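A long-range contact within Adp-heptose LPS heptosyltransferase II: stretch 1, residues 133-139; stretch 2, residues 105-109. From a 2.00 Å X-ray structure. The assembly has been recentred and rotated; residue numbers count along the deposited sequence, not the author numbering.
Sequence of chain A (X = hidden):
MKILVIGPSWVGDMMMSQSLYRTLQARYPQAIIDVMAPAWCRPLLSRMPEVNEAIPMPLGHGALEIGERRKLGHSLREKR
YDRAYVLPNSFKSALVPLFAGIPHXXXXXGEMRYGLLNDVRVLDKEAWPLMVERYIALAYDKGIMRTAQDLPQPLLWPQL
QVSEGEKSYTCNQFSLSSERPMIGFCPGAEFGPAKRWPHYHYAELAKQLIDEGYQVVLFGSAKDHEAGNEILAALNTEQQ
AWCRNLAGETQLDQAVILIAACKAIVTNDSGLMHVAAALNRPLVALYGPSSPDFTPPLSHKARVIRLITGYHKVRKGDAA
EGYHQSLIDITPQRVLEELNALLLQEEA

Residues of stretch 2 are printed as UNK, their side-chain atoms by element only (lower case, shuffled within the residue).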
# COMPACT_ATOMS: atom_id res chain seq x y z
N GLU A 133 -3.31 -12.02 6.34
CA GLU A 133 -3.21 -13.26 7.10
C GLU A 133 -2.22 -14.19 6.40
O GLU A 133 -1.44 -14.87 7.06
CB GLU A 133 -4.59 -13.93 7.22
CG GLU A 133 -5.61 -13.04 7.92
CD GLU A 133 -7.02 -13.61 7.84
OE1 GLU A 133 -7.36 -14.23 6.81
OE2 GLU A 133 -7.80 -13.41 8.80
N ARG A 134 -2.24 -14.21 5.07
CA ARG A 134 -1.33 -15.08 4.33
C ARG A 134 0.13 -14.70 4.54
O ARG A 134 1.00 -15.58 4.61
CB ARG A 134 -1.67 -15.07 2.84
CG ARG A 134 -3.05 -15.63 2.56
CD ARG A 134 -3.39 -15.68 1.08
NE ARG A 134 -4.80 -15.99 0.90
CZ ARG A 134 -5.41 -16.09 -0.28
NH1 ARG A 134 -4.73 -15.91 -1.41
NH2 ARG A 134 -6.72 -16.34 -0.33
N TYR A 135 0.43 -13.41 4.64
CA TYR A 135 1.81 -12.98 4.87
C TYR A 135 2.23 -13.32 6.28
O TYR A 135 3.30 -13.87 6.51
CB TYR A 135 1.96 -11.47 4.65
CG TYR A 135 2.05 -11.06 3.20
CD1 TYR A 135 2.50 -11.95 2.22
CD2 TYR A 135 1.71 -9.76 2.80
CE1 TYR A 135 2.62 -11.55 0.89
CE2 TYR A 135 1.83 -9.36 1.48
CZ TYR A 135 2.29 -10.27 0.52
OH TYR A 135 2.41 -9.88 -0.79
N ILE A 136 1.38 -12.97 7.24
CA ILE A 136 1.65 -13.22 8.64
C ILE A 136 1.89 -14.71 8.93
O ILE A 136 2.79 -15.06 9.68
CB ILE A 136 0.49 -12.71 9.53
CG1 ILE A 136 0.49 -11.17 9.54
CG2 ILE A 136 0.61 -13.27 10.93
CD1 ILE A 136 -0.71 -10.54 10.26
N ALA A 137 1.09 -15.58 8.32
CA ALA A 137 1.21 -17.02 8.53
C ALA A 137 2.61 -17.57 8.23
O ALA A 137 3.03 -18.57 8.82
CB ALA A 137 0.19 -17.75 7.68
N LEU A 138 3.34 -16.93 7.32
CA LEU A 138 4.67 -17.40 6.96
C LEU A 138 5.70 -17.31 8.08
O LEU A 138 6.72 -18.00 8.05
CB LEU A 138 5.19 -16.65 5.73
CG LEU A 138 4.37 -16.79 4.45
CD1 LEU A 138 5.06 -16.01 3.34
CD2 LEU A 138 4.23 -18.26 4.06
N ALA A 139 5.43 -16.47 9.07
CA ALA A 139 6.34 -16.30 10.19
C ALA A 139 6.23 -17.45 11.19
O ALA A 139 7.00 -17.54 12.14
CB ALA A 139 6.06 -14.97 10.90
N UNK A 105 14.30 -21.52 3.19
CA UNK A 105 13.60 -20.66 2.25
C UNK A 105 12.10 -20.95 2.29
O UNK A 105 11.66 -22.01 1.85
c UNK A 105 14.17 -20.88 0.85
n UNK A 105 17.33 -23.35 0.43
n UNK A 105 16.01 -22.30 -1.13
n UNK A 105 16.27 -24.59 -1.18
c UNK A 105 15.69 -20.78 0.81
c UNK A 105 16.53 -23.41 -0.63
c UNK A 105 16.24 -20.95 -0.61
N UNK A 106 11.33 -19.99 2.81
CA UNK A 106 9.88 -20.13 2.97
C UNK A 106 9.02 -19.29 2.03
O UNK A 106 9.43 -18.21 1.61
c UNK A 106 8.00 -20.13 4.65
c UNK A 106 9.46 -19.77 4.41
o UNK A 106 10.29 -20.47 5.34
N UNK A 107 7.83 -19.79 1.72
CA UNK A 107 6.91 -19.08 0.85
C UNK A 107 5.77 -19.96 0.39
O UNK A 107 5.85 -21.18 0.46
N UNK A 108 4.67 -19.34 -0.05
CA UNK A 108 3.54 -20.13 -0.53
C UNK A 108 3.97 -20.77 -1.84
O UNK A 108 4.83 -20.25 -2.55
c UNK A 108 2.31 -19.25 -0.74
c UNK A 108 0.42 -20.60 1.62
c UNK A 108 -0.32 -20.92 2.75
c UNK A 108 0.06 -18.73 3.73
c UNK A 108 1.00 -19.32 1.53
c UNK A 108 1.80 -18.66 0.54
n UNK A 108 1.45 -17.25 2.26
c UNK A 108 0.80 -18.41 2.59
c UNK A 108 -0.49 -19.99 3.79
c UNK A 108 2.05 -17.41 1.03
N UNK A 109 3.38 -21.91 -2.16
CA UNK A 109 3.73 -22.64 -3.38
C UNK A 109 3.79 -21.77 -4.63
O UNK A 109 4.74 -21.88 -5.42
c UNK A 109 -0.02 -26.71 -4.75
n UNK A 109 0.92 -25.78 -4.84
n UNK A 109 0.31 -27.96 -4.44
c UNK A 109 2.34 -26.03 -4.64
c UNK A 109 3.17 -24.76 -4.69
n UNK A 109 -1.30 -26.40 -4.95
c UNK A 109 2.76 -23.80 -3.59

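Position 105 carries seven side-chain atoms, four carbons and three nitrogens. Three carbons run in line to a nitrogen, which is bonded to a carbon bearing two further nitrogens. That planar terminus is a guanidinium group, so the residue is Arg-105. Its nearest side-chain approach, Arg-105 CB to Leu-138 CD1, is 10.6 Å, so it takes no part in the contact; its NE and NH1 are hydrogen-bonded elsewhere in the structure.

Position 106 has three side-chain atoms: a carbon attached to CA that branches to one oxygen and one carbon. The CA-to-CB bond points toward stretch 1, and the terminal carbon lies 4.2 Å from Leu-138 CD2. A beta-branched side chain with one hydroxyl and one methyl identifies Thr-106. Its methyl, CG2, is also 4.2 Å from the backbone atom Leu-138 O, while OG1 is hydrogen-bonded elsewhere.

Position 107 has backbone atoms alone, which makes it Gly-107. Its phi/psi of 167/160° describes a very extended backbone. Leu-138 CD2 approaches Gly-107 CA to 4.3 Å, and the CA atoms of these two residues, 6.7 Å apart, form the closest such pair between the stretches. An ideal CB here would point away from stretch 1.

Position 108 has ten side-chain atoms: one linking carbon, then fused five- and six-membered rings containing eight carbons and one nitrogen. The ring nitrogen lies 2.9 Å from Arg-134 O, and a six-membered-ring carbon is 4.1 Å from Ala-137 CB. The bicyclic indole establishes Trp-108. With chi1 at -64° (m) and chi2 at 98°, its CA-to-CB bond points sideways, yet the end of the side chain comes nearer to stretch 1.

Position 109 repeats the pattern of four carbons and three nitrogens ending in a guanidinium group, and is Arg-109. Its nearest side-chain approach, Arg-109 CB to Leu-138 CD2, is 9.6 Å, outside the contact.

The contact is centred on the indole. Trp-108 NE1 donates a hydrogen bond to Arg-134 O at 2.9 Å, with an N-H...O angle of 146°; the acceptor sits at the ring edge, near the plane, where the N-H can reach it. Over one face, Leu-138 CD2 stands 3.7 Å from the centroid of the five-membered ring, 23° off the normal, a CH-pi arrangement. Ala-137 CB adds an apolar contact with CZ2 of Trp-108 at 4.1 Å. Trp-108 and Leu-138 have the largest covered areas, 98 and 81 Å², within a total of 274 Å² buried. A single directional bond and apolar packing thus join the two stretches.

Stretch 2 (105-109) RTGWR
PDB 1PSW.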